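Local coordinates for integral membrane indolylacetylinositol arabinosyltransferase EmbC (Mycolicibacterium smegmatis, PDB 7BVE), which is an emb-family membrane arabinosyltransferase that probably polymerises arabinose into the arabinan of the mycobacterial cell wall, at residues L1019-V1025 with L1040-W1046; D774-D778 with A903-R907; V186-L190 with Y1047-Q1051. All coordinates share one frame; numbering follows the deposited sequence.

Interaction 1. Residues L1019-V1025 with L1040-W1046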
loop_
_atom_site.group_PDB
_atom_site.type_symbol
_atom_site.label_atom_id
_atom_site.label_comp_id
_atom_site.label_asym_id
_atom_site.label_seq_id
_atom_site.Cartn_x
_atom_site.Cartn_y
_atom_site.Cartn_z
ATOM N N LEU A 1019 33.798 -14.605 -5.707
ATOM C CA LEU A 1019 35.050 -14.644 -6.441
ATOM C C LEU A 1019 35.948 -13.458 -6.137
ATOM O O LEU A 1019 37.174 -13.606 -6.130
ATOM C CB LEU A 1019 34.753 -14.704 -7.938
ATOM C CG LEU A 1019 35.918 -14.859 -8.901
ATOM C CD1 LEU A 1019 36.598 -16.170 -8.667
ATOM C CD2 LEU A 1019 35.430 -14.766 -10.299
ATOM N N LEU A 1020 35.365 -12.295 -5.863
ATOM C CA LEU A 1020 36.064 -11.024 -5.795
ATOM C C LEU A 1020 35.772 -10.346 -4.466
ATOM O O LEU A 1020 34.731 -10.574 -3.850
ATOM C CB LEU A 1020 35.621 -10.108 -6.936
ATOM C CG LEU A 1020 35.834 -10.589 -8.363
ATOM C CD1 LEU A 1020 35.104 -9.701 -9.308
ATOM C CD2 LEU A 1020 37.289 -10.607 -8.705
ATOM N N ARG A 1021 36.694 -9.490 -4.030
ATOM C CA ARG A 1021 36.474 -8.639 -2.865
ATOM C C ARG A 1021 36.420 -7.175 -3.286
ATOM O O ARG A 1021 37.182 -6.757 -4.173
ATOM C CB ARG A 1021 37.554 -8.867 -1.806
ATOM C CG ARG A 1021 38.952 -8.627 -2.273
ATOM C CD ARG A 1021 39.971 -8.857 -1.200
ATOM N NE ARG A 1021 41.302 -8.573 -1.716
ATOM C CZ ARG A 1021 42.412 -8.627 -0.994
ATOM N NH1 ARG A 1021 42.353 -8.951 0.289
ATOM N NH2 ARG A 1021 43.579 -8.349 -1.553
ATOM N N PRO A 1022 35.525 -6.371 -2.727
ATOM C CA PRO A 1022 35.390 -4.981 -3.168
ATOM C C PRO A 1022 36.263 -4.027 -2.360
ATOM O O PRO A 1022 36.785 -4.356 -1.297
ATOM C CB PRO A 1022 33.910 -4.695 -2.933
ATOM C CG PRO A 1022 33.573 -5.534 -1.780
ATOM C CD PRO A 1022 34.381 -6.790 -1.904
ATOM N N SER A 1023 36.387 -2.811 -2.885
ATOM C CA SER A 1023 37.194 -1.754 -2.288
ATOM C C SER A 1023 36.748 -0.397 -2.816
ATOM O O SER A 1023 36.799 -0.166 -4.023
ATOM C CB SER A 1023 38.673 -1.987 -2.593
ATOM O OG SER A 1023 39.476 -0.930 -2.112
ATOM N N SER A 1024 36.323 0.505 -1.935
ATOM C CA SER A 1024 35.805 1.802 -2.352
ATOM C C SER A 1024 36.911 2.739 -2.821
ATOM O O SER A 1024 38.054 2.666 -2.369
ATOM C CB SER A 1024 35.041 2.473 -1.216
ATOM O OG SER A 1024 33.830 1.801 -0.953
ATOM N N VAL A 1025 36.547 3.625 -3.741
ATOM C CA VAL A 1025 37.430 4.645 -4.295
ATOM C C VAL A 1025 36.775 5.997 -4.037
ATOM O O VAL A 1025 35.566 6.136 -4.257
ATOM C CB VAL A 1025 37.678 4.414 -5.794
ATOM C CG1 VAL A 1025 38.567 5.487 -6.380
ATOM C CG2 VAL A 1025 38.290 3.065 -6.034
ATOM N N LEU A 1040 31.939 4.217 -6.771
ATOM C CA LEU A 1040 32.806 3.377 -7.582
ATOM C C LEU A 1040 33.582 2.426 -6.679
ATOM O O LEU A 1040 33.949 2.782 -5.561
ATOM C CB LEU A 1040 33.779 4.238 -8.386
ATOM C CG LEU A 1040 34.780 3.588 -9.333
ATOM C CD1 LEU A 1040 34.072 2.911 -10.475
ATOM C CD2 LEU A 1040 35.762 4.601 -9.840
ATOM N N GLN A 1041 33.823 1.206 -7.161
ATOM C CA GLN A 1041 34.562 0.205 -6.406
ATOM C C GLN A 1041 35.606 -0.463 -7.285
ATOM O O GLN A 1041 35.453 -0.551 -8.502
ATOM C CB GLN A 1041 33.637 -0.867 -5.836
ATOM C CG GLN A 1041 32.695 -0.375 -4.788
ATOM C CD GLN A 1041 31.819 -1.468 -4.260
ATOM O OE1 GLN A 1041 31.881 -2.597 -4.725
ATOM N NE2 GLN A 1041 30.994 -1.142 -3.282
ATOM N N ARG A 1042 36.675 -0.940 -6.653
ATOM C CA ARG A 1042 37.631 -1.851 -7.271
ATOM C C ARG A 1042 37.228 -3.265 -6.906
ATOM O O ARG A 1042 36.745 -3.503 -5.799
ATOM C CB ARG A 1042 39.061 -1.596 -6.797
ATOM C CG ARG A 1042 39.704 -0.376 -7.360
ATOM C CD ARG A 1042 41.083 -0.139 -6.790
ATOM N NE ARG A 1042 41.004 0.252 -5.389
ATOM C CZ ARG A 1042 42.056 0.401 -4.593
ATOM N NH1 ARG A 1042 43.278 0.197 -5.062
ATOM N NH2 ARG A 1042 41.884 0.750 -3.325
ATOM N N LEU A 1043 37.425 -4.198 -7.821
ATOM C CA LEU A 1043 37.164 -5.602 -7.549
ATOM C C LEU A 1043 38.473 -6.374 -7.654
ATOM O O LEU A 1043 39.097 -6.401 -8.715
ATOM C CB LEU A 1043 36.112 -6.148 -8.508
ATOM C CG LEU A 1043 34.730 -5.511 -8.387
ATOM C CD1 LEU A 1043 33.799 -6.099 -9.407
ATOM C CD2 LEU A 1043 34.152 -5.672 -7.015
ATOM N N THR A 1044 38.885 -6.989 -6.552
ATOM C CA THR A 1044 40.169 -7.652 -6.441
ATOM C C THR A 1044 39.958 -9.144 -6.225
ATOM O O THR A 1044 39.127 -9.524 -5.391
ATOM C CB THR A 1044 40.968 -7.067 -5.270
ATOM O OG1 THR A 1044 41.054 -5.645 -5.410
ATOM C CG2 THR A 1044 42.372 -7.635 -5.233
ATOM N N PRO A 1045 40.659 -10.015 -6.943
ATOM C CA PRO A 1045 40.481 -11.448 -6.723
ATOM C C PRO A 1045 41.104 -11.895 -5.415
ATOM O O PRO A 1045 42.067 -11.302 -4.929
ATOM C CB PRO A 1045 41.213 -12.076 -7.913
ATOM C CG PRO A 1045 41.308 -11.005 -8.917
ATOM C CD PRO A 1045 41.473 -9.755 -8.137
ATOM N N TRP A 1046 40.537 -12.956 -4.838
ATOM C CA TRP A 1046 41.161 -13.561 -3.667
ATOM C C TRP A 1046 42.442 -14.289 -4.044
ATOM O O TRP A 1046 43.444 -14.201 -3.328
ATOM C CB TRP A 1046 40.214 -14.529 -2.968
ATOM C CG TRP A 1046 39.022 -13.939 -2.338
ATOM C CD1 TRP A 1046 37.751 -14.030 -2.775
ATOM C CD2 TRP A 1046 38.982 -13.164 -1.145
ATOM N NE1 TRP A 1046 36.906 -13.369 -1.929
ATOM C CE2 TRP A 1046 37.642 -12.822 -0.919
ATOM C CE3 TRP A 1046 39.951 -12.723 -0.243
ATOM C CZ2 TRP A 1046 37.243 -12.062 0.169
ATOM C CZ3 TRP A 1046 39.555 -11.967 0.831
ATOM C CH2 TRP A 1046 38.212 -11.645 1.032
#
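Leu1040 faces Val1025 at the loosely paired end of a beta hairpin in which strand 1039-1045 runs antiparallel to strand 1020-1029. Next along, Gln1041 lies in a non-hydrogen-bonded pair with Ser1024; its extended side chain lays OE1 against Pro1022 CB at 3.4 Å. Arg1042 begins the regular bonding: its N donates to Ser1023 O at 2.7 Å. The side chain bends at chi3 (-70°), so that NH2 turns back to Ser1023 OG in a weak bond of 3.2 Å, while CG rests on Val1025 CG2. On the face that carries Gln1041 and Pro1022, Leu1043 crosses Leu1020 at about a right angle, its CB 3.8 Å from Leu1020 CD1, and its CD2 branch lies against Pro1022 CA and CB. Thr1044 and Arg1021 exchange two backbone bonds: Thr1044 O takes Arg1021 N at 2.8 Å, and Thr1044 N gives to Arg1021 O at 2.9 Å. Thr1044 CG2 meets the edge of the Arg1021 guanidinium group. Pro1045 CG touches Leu1020 CD2. Beyond the strand, Trp1046 offers a ring face to Arg1021, whose CD stands 4.0 Å from the centroid of its six-membered ring in a CH-pi contact; guanidinium and indole planes lie 49° apart. The neighbouring strand 989-992 takes the far edge of 1039-1045, Gln1041 bonding Arg990 through the backbone. Pro1022 and Pro1045 both occupy non-hydrogen-bonded positions, which implies that neither proline costs the hairpin a cross-strand bond, while Arg1021 meets Trp1046 mainly through its aliphatic CB and CD.

Interaction 2. Residues D774-D778 with A903-R907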
loop_
_atom_site.group_PDB
_atom_site.type_symbol
_atom_site.label_atom_id
_atom_site.label_comp_id
_atom_site.label_asym_id
_atom_site.label_seq_id
_atom_site.Cartn_x
_atom_site.Cartn_y
_atom_site.Cartn_z
ATOM N N ASP A 774 33.182 -2.391 15.507
ATOM C CA ASP A 774 32.117 -3.219 14.952
ATOM C C ASP A 774 31.305 -2.495 13.881
ATOM O O ASP A 774 31.017 -3.065 12.825
ATOM C CB ASP A 774 31.220 -3.724 16.091
ATOM C CG ASP A 774 30.724 -2.607 16.994
ATOM O OD1 ASP A 774 31.140 -1.444 16.802
ATOM O OD2 ASP A 774 29.918 -2.898 17.901
ATOM N N VAL A 775 30.935 -1.241 14.135
ATOM C CA VAL A 775 30.073 -0.523 13.205
ATOM C C VAL A 775 30.902 0.107 12.091
ATOM O O VAL A 775 30.505 0.101 10.918
ATOM C CB VAL A 775 29.237 0.523 13.965
ATOM C CG1 VAL A 775 28.318 1.287 13.024
ATOM C CG2 VAL A 775 28.439 -0.142 15.079
ATOM N N SER A 776 32.072 0.633 12.433
ATOM C CA SER A 776 32.948 1.288 11.465
ATOM C C SER A 776 33.622 0.235 10.595
ATOM O O SER A 776 34.637 -0.352 10.976
ATOM C CB SER A 776 33.973 2.150 12.189
ATOM O OG SER A 776 33.334 3.203 12.881
ATOM N N ALA A 777 33.055 0.000 9.413
ATOM C CA ALA A 777 33.604 -0.948 8.455
ATOM C C ALA A 777 33.143 -0.551 7.059
ATOM O O ALA A 777 31.974 -0.211 6.863
ATOM C CB ALA A 777 33.168 -2.383 8.770
ATOM N N ASP A 778 34.063 -0.602 6.101
ATOM C CA ASP A 778 33.821 -0.221 4.717
ATOM C C ASP A 778 34.450 -1.238 3.778
ATOM O O ASP A 778 35.309 -2.022 4.198
ATOM C CB ASP A 778 34.387 1.174 4.402
ATOM C CG ASP A 778 33.497 2.287 4.884
ATOM O OD1 ASP A 778 32.273 2.074 4.990
ATOM O OD2 ASP A 778 34.016 3.389 5.122
ATOM N N ALA A 903 26.165 7.409 8.039
ATOM C CA ALA A 903 26.839 7.463 9.312
ATOM C C ALA A 903 26.441 6.321 10.210
ATOM O O ALA A 903 25.257 6.069 10.411
ATOM C CB ALA A 903 26.538 8.784 9.974
ATOM N N PRO A 904 27.426 5.624 10.763
ATOM C CA PRO A 904 28.614 6.300 11.218
ATOM C C PRO A 904 29.900 5.957 10.510
ATOM O O PRO A 904 30.943 6.311 11.045
ATOM C CB PRO A 904 28.728 5.767 12.600
ATOM C CG PRO A 904 28.265 4.343 12.498
ATOM C CD PRO A 904 27.336 4.269 11.320
ATOM N N ALA A 905 29.864 5.323 9.352
ATOM C CA ALA A 905 31.075 4.870 8.706
ATOM C C ALA A 905 32.002 5.844 8.105
ATOM O O ALA A 905 31.610 6.944 7.761
ATOM C CB ALA A 905 30.721 3.847 7.701
ATOM N N TRP A 906 33.257 5.451 7.963
ATOM C CA TRP A 906 34.185 6.431 7.354
ATOM C C TRP A 906 33.615 7.076 6.092
ATOM O O TRP A 906 33.030 6.402 5.298
ATOM C CB TRP A 906 35.518 5.770 7.053
ATOM C CG TRP A 906 36.299 5.284 8.226
ATOM C CD1 TRP A 906 36.298 4.026 8.733
ATOM C CD2 TRP A 906 37.258 6.017 8.997
ATOM N NE1 TRP A 906 37.181 3.928 9.767
ATOM C CE2 TRP A 906 37.774 5.137 9.957
ATOM C CE3 TRP A 906 37.731 7.327 8.975
ATOM C CZ2 TRP A 906 38.736 5.522 10.874
ATOM C CZ3 TRP A 906 38.672 7.717 9.888
ATOM C CH2 TRP A 906 39.155 6.825 10.831
ATOM N N ARG A 907 33.831 8.381 5.963
ATOM C CA ARG A 907 33.378 9.156 4.819
ATOM C C ARG A 907 34.355 10.304 4.593
ATOM O O ARG A 907 35.293 10.496 5.368
ATOM C CB ARG A 907 31.968 9.697 5.060
ATOM C CG ARG A 907 31.718 10.170 6.481
ATOM C CD ARG A 907 30.230 10.256 6.780
ATOM N NE ARG A 907 29.971 10.687 8.151
ATOM C CZ ARG A 907 28.821 11.208 8.567
ATOM N NH1 ARG A 907 28.675 11.572 9.833
ATOM N NH2 ARG A 907 27.817 11.364 7.716
#
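Asp778 reaches Ala905 and Trp906 because its CG lies beside its own backbone N, opposite the carbonyl carbon (chi1 -80°), which lays the carboxylate against the facing loop. Trp906 has a similar first torsion (-64°) that carries its indole off to one side, leaving CB and the main chain to meet the aspartate. Asp778 OD1 packs on Ala905 CB at 3.6 Å, and Asp778 OD2 sits 3.4 Å from Trp906 CB; the carboxylate and indole planes are 65° apart. OD2 also comes near Trp906 O, but both atoms are acceptors, so this proximity supplies no bond. The cross-loop contact is thus one of van der Waals packing between irregular segments of the EmbC C-terminal domain. Segment 903-907 is the last part of the loop that leads from strand 895-899 into its antiparallel neighbour 907-912; the loop residues 774-778 belong to the long connection after strand 762-764. The two backbones are nearest at Ser776 and Ala905, whose CA atoms are 4.9 Å apart, and Ser776 CB approaches Trp906 NE1 to 4.4 Å. Val775 and Pro904 cross at about a right angle, although their modelled separation is doubtful. A cis peptide precedes Pro904, whose side chain is about 12 Å from a bound calcium ion. Pro904 O accepts a backbone bond from Gly869, whose own carbonyl accepts one from Arg907 NH1.

Interaction 3. Residues V186-L190 with Y1047-Q1051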
loop_
_atom_site.group_PDB
_atom_site.type_symbol
_atom_site.label_atom_id
_atom_site.label_comp_id
_atom_site.label_asym_id
_atom_site.label_seq_id
_atom_site.Cartn_x
_atom_site.Cartn_y
_atom_site.Cartn_z
ATOM N N VAL A 186 38.303 -23.431 -10.188
ATOM C CA VAL A 186 38.814 -24.576 -9.444
ATOM C C VAL A 186 40.091 -24.132 -8.757
ATOM O O VAL A 186 41.104 -23.893 -9.422
ATOM C CB VAL A 186 39.066 -25.795 -10.335
ATOM C CG1 VAL A 186 39.666 -26.919 -9.526
ATOM C CG2 VAL A 186 37.786 -26.263 -10.990
ATOM N N PHE A 187 40.054 -24.028 -7.434
ATOM C CA PHE A 187 41.128 -23.444 -6.650
ATOM C C PHE A 187 41.796 -24.518 -5.806
ATOM O O PHE A 187 41.201 -25.550 -5.503
ATOM C CB PHE A 187 40.588 -22.333 -5.759
ATOM C CG PHE A 187 39.859 -21.277 -6.509
ATOM C CD1 PHE A 187 40.526 -20.340 -7.256
ATOM C CD2 PHE A 187 38.486 -21.214 -6.454
ATOM C CE1 PHE A 187 39.846 -19.384 -7.953
ATOM C CE2 PHE A 187 37.806 -20.257 -7.141
ATOM C CZ PHE A 187 38.478 -19.342 -7.885
ATOM N N THR A 188 43.044 -24.270 -5.424
ATOM C CA THR A 188 43.819 -25.243 -4.665
ATOM C C THR A 188 44.878 -24.508 -3.857
ATOM O O THR A 188 45.045 -23.291 -3.980
ATOM C CB THR A 188 44.460 -26.274 -5.585
ATOM O OG1 THR A 188 45.134 -27.255 -4.793
ATOM C CG2 THR A 188 45.457 -25.615 -6.486
ATOM N N ASP A 189 45.598 -25.258 -3.018
ATOM C CA ASP A 189 46.699 -24.711 -2.231
ATOM C C ASP A 189 47.995 -25.487 -2.394
ATOM O O ASP A 189 48.850 -25.415 -1.510
ATOM C CB ASP A 189 46.366 -24.650 -0.736
ATOM C CG ASP A 189 45.400 -23.544 -0.397
ATOM O OD1 ASP A 189 45.281 -22.594 -1.189
ATOM O OD2 ASP A 189 44.797 -23.593 0.693
ATOM N N LEU A 190 48.167 -26.231 -3.474
ATOM C CA LEU A 190 49.419 -26.929 -3.711
ATOM C C LEU A 190 50.171 -26.264 -4.857
ATOM O O LEU A 190 49.657 -25.370 -5.531
ATOM C CB LEU A 190 49.160 -28.401 -4.010
ATOM C CG LEU A 190 48.452 -29.185 -2.912
ATOM C CD1 LEU A 190 48.256 -30.608 -3.351
ATOM C CD2 LEU A 190 49.237 -29.128 -1.636
ATOM N N TYR A 1047 42.429 -15.033 -5.148
ATOM C CA TYR A 1047 43.655 -15.667 -5.609
ATOM C C TYR A 1047 44.157 -14.928 -6.844
ATOM O O TYR A 1047 43.572 -15.077 -7.928
ATOM C CB TYR A 1047 43.453 -17.154 -5.927
ATOM C CG TYR A 1047 43.232 -18.080 -4.749
ATOM C CD1 TYR A 1047 43.249 -17.625 -3.439
ATOM C CD2 TYR A 1047 43.087 -19.431 -4.949
ATOM C CE1 TYR A 1047 43.059 -18.493 -2.378
ATOM C CE2 TYR A 1047 42.910 -20.297 -3.904
ATOM C CZ TYR A 1047 42.896 -19.831 -2.629
ATOM O OH TYR A 1047 42.715 -20.729 -1.607
ATOM N N PRO A 1048 45.227 -14.135 -6.742
ATOM C CA PRO A 1048 45.684 -13.366 -7.906
ATOM C C PRO A 1048 46.366 -14.198 -8.975
ATOM O O PRO A 1048 46.458 -13.742 -10.121
ATOM C CB PRO A 1048 46.657 -12.358 -7.291
ATOM C CG PRO A 1048 46.287 -12.300 -5.842
ATOM C CD PRO A 1048 45.871 -13.685 -5.505
ATOM N N ASP A 1049 46.846 -15.397 -8.648
ATOM C CA ASP A 1049 47.531 -16.273 -9.592
ATOM C C ASP A 1049 46.590 -17.235 -10.309
ATOM O O ASP A 1049 47.017 -18.316 -10.731
ATOM C CB ASP A 1049 48.630 -17.050 -8.871
ATOM C CG ASP A 1049 48.113 -17.803 -7.653
ATOM O OD1 ASP A 1049 46.941 -17.604 -7.266
ATOM O OD2 ASP A 1049 48.877 -18.607 -7.084
ATOM N N ALA A 1050 45.322 -16.873 -10.454
ATOM C CA ALA A 1050 44.319 -17.729 -11.076
ATOM C C ALA A 1050 44.090 -17.246 -12.502
ATOM O O ALA A 1050 43.426 -16.232 -12.725
ATOM C CB ALA A 1050 43.030 -17.713 -10.266
ATOM N N GLN A 1051 44.636 -17.979 -13.465
ATOM C CA GLN A 1051 44.441 -17.662 -14.867
ATOM C C GLN A 1051 43.017 -18.020 -15.287
ATOM O O GLN A 1051 42.322 -18.739 -14.573
ATOM C CB GLN A 1051 45.454 -18.429 -15.713
ATOM C CG GLN A 1051 46.896 -18.087 -15.399
ATOM C CD GLN A 1051 47.239 -16.656 -15.741
ATOM O OE1 GLN A 1051 46.810 -16.131 -16.766
ATOM N NE2 GLN A 1051 48.009 -16.010 -14.875
#
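Phe187 and Tyr1047 bring two aromatic rings together with their planes at 89° and centroids 5.4 Å apart, an oblique pairing. Both residues hold CG beside the backbone N, but their second torsions differ: Phe187 turns its ring well out of the CA-CB-CG plane (chi2 -75°), whereas Tyr1047 has it almost in that plane (chi2 -2°). This setting aims the CD2-CE2 side of the tyrosine ring away from its own CA and at the phenylalanine. Tyr1047 CD2 consequently lies 3.6 Å from Phe187 CD1, and Tyr1047 CE2 lies 3.6 Å from Phe187 CB. The same CE2 approaches Thr188 O at 3.7 Å. Further out on the ring, Tyr1047 OH is 3.2 Å from Asp189 OD1, the aspartate having its CG set beside the backbone N; the Asp189 side chain crosses that of Tyr1047 at about a right angle. The main polar partner of Asp189 is Lys97, salt-bridged through OD2, and Thr188 OG1 is bonded to Leu91 O. Tyr1047 opens a type I beta turn that ends at Ala1050, and the turn returns the chain so that Ala1050 CB stands at the edge of the Phe187 ring, 4.3 Å from CE1. In this way a loop of the concanavalin-like domain is packed on a turn of the C-terminal domain. Apolar ring contacts carry most of this small domain junction, while the charge of Asp189 is probably balanced chiefly by Lys97 within its own domain.

Along the chain, the loop 186-190 comes first, then the pair of loops in interaction 2, then the hairpin of interaction 1, and finally the turn 1047-1051 that follows it directly. Interactions 1 and 3 have centres 17 Å apart and touch: Leu1019 CD1 packs on Phe187 CZ at 3.8 Å, so one phenylalanine of the concanavalin-like domain meets both the helix residue just before the hairpin and the turn beyond its end. Interaction 2 lies in the C-terminal domain together with interaction 1, centres 18 Å apart, but among the loops of a different sheet. Its centre is about 32 Å from that of interaction 3. The hairpin thus stands between the domain junction and the calcium-bearing part of the C-terminal domain.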